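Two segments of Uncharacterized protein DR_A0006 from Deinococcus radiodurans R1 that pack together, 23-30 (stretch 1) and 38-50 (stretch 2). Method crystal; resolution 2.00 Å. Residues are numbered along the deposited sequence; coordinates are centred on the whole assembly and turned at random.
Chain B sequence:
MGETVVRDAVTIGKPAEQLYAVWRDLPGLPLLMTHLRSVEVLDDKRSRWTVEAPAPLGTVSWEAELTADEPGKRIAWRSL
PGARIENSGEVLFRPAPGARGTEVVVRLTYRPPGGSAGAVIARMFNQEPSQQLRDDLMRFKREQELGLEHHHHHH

Stretch 1 23-30: WRDLPGLP
Stretch 2 38-50: SVEVLDDKRSRWT

Stretch 1 opens in helical conformation at Trp-23 (phi/psi -59/-35), and Asp-25 (-79/85) has a loop conformation; a 3-10 segment follows over 26-28, closed by Gly-28 N to Asp-25 O (2.9 Å) and Leu-29 N to Leu-26 O (2.8 Å). Leu-29 (-56/-37) and Pro-30 (-57/-19) keep helical angles. Stretch 2 is a hairpin: strand 38-41 pairs antiparallel with strand 46-50, as the reciprocal bonds show. Ser-38 N to Thr-50 O is 3.2 Å and Thr-50 N to Ser-38 O 3.0 Å; Glu-40 N to Arg-48 O is 2.8 Å and Arg-48 N to Glu-40 O 2.7 Å. Leu-42 N to Arg-46 O is 2.8 Å, and Asp-43 N also bonds to Arg-46 O at 3.2 Å.

The turn is held by Asp-43 (chi1 p, 62°). Its OD1 accepts from Lys-45 N at 2.8 Å and Arg-46 N at 2.7 Å, while its OD2 forms a salt bridge with Arg-46 NE at a very short 2.5 Å.

The register places Pro-27 CA 4.8 Å from Val-39 CA and Pro-30 CA 6.0 Å from Ser-38 CA. No direct hydrogen bond crosses between the stretches. Instead, Pro-27 CA lies 3.4 Å from Val-39 O with an angle of 144° at the hydrogen, a CA-H...O contact, and water 1 bridges the backbones, donating to Pro-27 O (2.8 Å) and accepting from Val-39 N (3.0 Å). Proline has no amide hydrogen; the backbone approach of Pro-27 to the strand consists of the CA-H...O contact and the water bridge from its carbonyl.

Val-39 (chi1 t, 180°) points toward stretch 1 and is the most covered residue of the contact. Its CG1 lies 3.8 Å from Leu-26 CB, and its CG2 is 4.1 Å from both Leu-29 CB and Pro-30 CD; CG1 sits nearer Leu-26 and CG2 nearer Pro-30, while both come near Leu-29 CD1, at 4.4 Å from CG1 and 4.3 Å from CG2. Leu-26 O also approaches Val-39 CB at 3.4 Å while accepting the Leu-29 amide.

Leu-26 (m, t; -54°, -174°) carries the packing along the hairpin, with CD1 4.4 Å from Val-41 CG2 and 4.2 Å from Ser-47 OG. That hydroxyl accepts Trp-49 NE1 at 3.0 Å, satisfying the indole nitrogen beside an apolar surface. Val-41 (t) also receives Pro-27 CG on its CG2 at 4.2 Å; both proline rings are C-gamma exo. Leu-29 (m, t; -78°, 173°) sets CD1 3.9 Å from Trp-49 CH2, obliquely to the ring, whose chi angles are -65° and 50°. Pro-30 CG rests 3.9 Å from Ser-38 CA.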

# COMPACT_ATOMS: atom_id res chain seq x y z
N TRP B 23 3.13 6.77 11.28
CA TRP B 23 2.18 6.15 12.21
C TRP B 23 1.34 7.14 13.02
O TRP B 23 0.18 6.87 13.30
CB TRP B 23 2.91 5.21 13.17
CG TRP B 23 3.37 3.96 12.51
CD1 TRP B 23 4.45 3.81 11.69
CD2 TRP B 23 2.71 2.69 12.55
NE1 TRP B 23 4.50 2.52 11.21
CE2 TRP B 23 3.45 1.81 11.72
CE3 TRP B 23 1.57 2.20 13.20
CZ2 TRP B 23 3.08 0.47 11.52
CZ3 TRP B 23 1.20 0.87 13.01
CH2 TRP B 23 1.96 0.03 12.17
N ARG B 24 1.93 8.27 13.38
CA ARG B 24 1.22 9.28 14.17
C ARG B 24 0.06 9.92 13.42
O ARG B 24 -0.85 10.49 14.03
CB ARG B 24 2.20 10.37 14.66
CG ARG B 24 1.57 11.37 15.64
CD ARG B 24 1.10 10.68 16.92
NE ARG B 24 0.44 11.58 17.87
CZ ARG B 24 -0.79 12.06 17.73
NH1 ARG B 24 -1.53 11.76 16.67
NH2 ARG B 24 -1.32 12.84 18.68
N ASP B 25 0.10 9.85 12.09
CA ASP B 25 -0.96 10.40 11.24
C ASP B 25 -2.09 9.36 11.29
O ASP B 25 -2.20 8.50 10.42
CB ASP B 25 -0.43 10.59 9.81
CG ASP B 25 -1.53 10.80 8.79
OD1 ASP B 25 -2.59 11.36 9.14
OD2 ASP B 25 -1.34 10.40 7.62
N LEU B 26 -2.92 9.47 12.32
CA LEU B 26 -3.99 8.50 12.53
C LEU B 26 -4.89 8.19 11.33
O LEU B 26 -5.11 7.03 11.01
CB LEU B 26 -4.84 8.92 13.74
CG LEU B 26 -4.06 9.16 15.05
CD1 LEU B 26 -5.03 9.41 16.20
CD2 LEU B 26 -3.18 7.96 15.36
N PRO B 27 -5.41 9.23 10.65
CA PRO B 27 -6.28 8.95 9.50
C PRO B 27 -5.61 8.10 8.41
O PRO B 27 -6.30 7.45 7.61
CB PRO B 27 -6.66 10.34 9.01
CG PRO B 27 -6.62 11.16 10.27
CD PRO B 27 -5.34 10.68 10.91
N GLY B 28 -4.28 8.09 8.38
CA GLY B 28 -3.58 7.30 7.38
C GLY B 28 -3.29 5.89 7.85
O GLY B 28 -2.73 5.07 7.11
N LEU B 29 -3.66 5.58 9.09
CA LEU B 29 -3.40 4.26 9.64
C LEU B 29 -3.97 3.12 8.80
O LEU B 29 -3.35 2.07 8.69
CB LEU B 29 -3.94 4.15 11.07
CG LEU B 29 -3.09 4.80 12.17
CD1 LEU B 29 -3.83 4.76 13.51
CD2 LEU B 29 -1.77 4.05 12.26
N PRO B 30 -5.16 3.31 8.20
CA PRO B 30 -5.76 2.26 7.38
C PRO B 30 -4.86 1.79 6.22
O PRO B 30 -5.07 0.71 5.66
CB PRO B 30 -7.04 2.90 6.88
CG PRO B 30 -7.43 3.77 8.04
CD PRO B 30 -6.11 4.42 8.39
N SER B 38 -11.38 2.94 8.70
CA SER B 38 -11.15 4.36 8.91
C SER B 38 -10.80 4.73 10.35
O SER B 38 -11.18 4.04 11.30
CB SER B 38 -12.38 5.15 8.48
OG SER B 38 -13.48 4.89 9.34
N VAL B 39 -10.06 5.82 10.49
CA VAL B 39 -9.67 6.35 11.79
C VAL B 39 -9.91 7.85 11.70
O VAL B 39 -9.34 8.52 10.84
CB VAL B 39 -8.17 6.07 12.10
CG1 VAL B 39 -7.81 6.64 13.47
CG2 VAL B 39 -7.90 4.58 12.08
N GLU B 40 -10.75 8.36 12.59
CA GLU B 40 -11.10 9.78 12.60
C GLU B 40 -10.69 10.45 13.90
O GLU B 40 -10.96 9.94 14.99
CB GLU B 40 -12.62 9.91 12.43
CG GLU B 40 -13.12 11.32 12.19
CD GLU B 40 -14.57 11.50 12.62
OE1 GLU B 40 -15.33 10.51 12.59
OE2 GLU B 40 -14.94 12.63 13.00
N VAL B 41 -10.03 11.60 13.81
CA VAL B 41 -9.61 12.32 15.01
C VAL B 41 -10.80 13.08 15.58
O VAL B 41 -11.56 13.69 14.83
CB VAL B 41 -8.47 13.32 14.70
CG1 VAL B 41 -8.08 14.10 15.95
CG2 VAL B 41 -7.25 12.58 14.15
N LEU B 42 -10.98 13.02 16.90
CA LEU B 42 -12.08 13.72 17.56
C LEU B 42 -11.52 14.87 18.40
O LEU B 42 -12.24 15.82 18.74
CB LEU B 42 -12.88 12.75 18.45
CG LEU B 42 -13.54 11.58 17.70
CD1 LEU B 42 -14.36 10.73 18.66
CD2 LEU B 42 -14.42 12.12 16.59
N ASP B 43 -10.24 14.77 18.74
CA ASP B 43 -9.51 15.78 19.50
C ASP B 43 -8.11 15.24 19.76
O ASP B 43 -7.80 14.11 19.36
CB ASP B 43 -10.20 16.12 20.83
CG ASP B 43 -10.30 14.94 21.77
OD1 ASP B 43 -9.28 14.28 22.06
OD2 ASP B 43 -11.43 14.67 22.23
N ASP B 44 -7.27 16.03 20.42
CA ASP B 44 -5.90 15.64 20.70
C ASP B 44 -5.69 14.20 21.16
O ASP B 44 -4.73 13.54 20.74
CB ASP B 44 -5.27 16.59 21.74
CG ASP B 44 -5.14 18.02 21.23
OD1 ASP B 44 -5.08 18.21 20.00
OD2 ASP B 44 -5.10 18.96 22.06
N LYS B 45 -6.58 13.70 22.01
CA LYS B 45 -6.41 12.35 22.52
C LYS B 45 -7.41 11.30 22.03
O LYS B 45 -7.14 10.11 22.10
CB LYS B 45 -6.41 12.39 24.05
CG LYS B 45 -6.26 11.04 24.73
CD LYS B 45 -5.82 11.20 26.18
CE LYS B 45 -4.40 11.78 26.27
NZ LYS B 45 -3.37 10.90 25.63
N ARG B 46 -8.56 11.74 21.53
CA ARG B 46 -9.58 10.80 21.09
C ARG B 46 -9.77 10.68 19.59
O ARG B 46 -9.53 11.62 18.83
CB ARG B 46 -10.94 11.14 21.71
CG ARG B 46 -10.98 11.07 23.23
CD ARG B 46 -12.36 11.46 23.71
NE ARG B 46 -12.72 12.80 23.24
CZ ARG B 46 -13.88 13.12 22.67
NH1 ARG B 46 -14.82 12.19 22.51
NH2 ARG B 46 -14.10 14.36 22.26
N SER B 47 -10.23 9.50 19.17
CA SER B 47 -10.47 9.20 17.77
C SER B 47 -11.54 8.12 17.64
O SER B 47 -11.79 7.37 18.57
CB SER B 47 -9.16 8.75 17.11
OG SER B 47 -8.47 7.80 17.91
N ARG B 48 -12.18 8.07 16.47
CA ARG B 48 -13.22 7.09 16.19
C ARG B 48 -12.66 6.09 15.18
O ARG B 48 -12.21 6.48 14.11
CB ARG B 48 -14.44 7.78 15.58
CG ARG B 48 -15.57 6.83 15.24
CD ARG B 48 -16.87 7.36 15.82
NE ARG B 48 -16.73 7.56 17.27
CZ ARG B 48 -17.59 8.23 18.03
NH1 ARG B 48 -18.67 8.78 17.48
NH2 ARG B 48 -17.36 8.36 19.33
N TRP B 49 -12.70 4.82 15.54
CA TRP B 49 -12.20 3.76 14.67
C TRP B 49 -13.35 2.97 14.04
O TRP B 49 -14.43 2.87 14.63
CB TRP B 49 -11.29 2.83 15.48
CG TRP B 49 -10.04 3.49 16.00
CD1 TRP B 49 -9.95 4.67 16.67
CD2 TRP B 49 -8.70 3.00 15.88
NE1 TRP B 49 -8.64 4.95 16.98
CE2 TRP B 49 -7.85 3.94 16.50
CE3 TRP B 49 -8.13 1.85 15.31
CZ2 TRP B 49 -6.46 3.77 16.57
CZ3 TRP B 49 -6.75 1.68 15.38
CH2 TRP B 49 -5.93 2.64 16.00
N THR B 50 -13.11 2.42 12.86
CA THR B 50 -14.12 1.65 12.13
C THR B 50 -13.49 0.52 11.32
O THR B 50 -12.44 0.70 10.70
CB THR B 50 -14.90 2.56 11.16
OG1 THR B 50 -15.38 3.71 11.86
CG2 THR B 50 -16.08 1.82 10.55
O HOH W 1 -9.02 6.92 7.94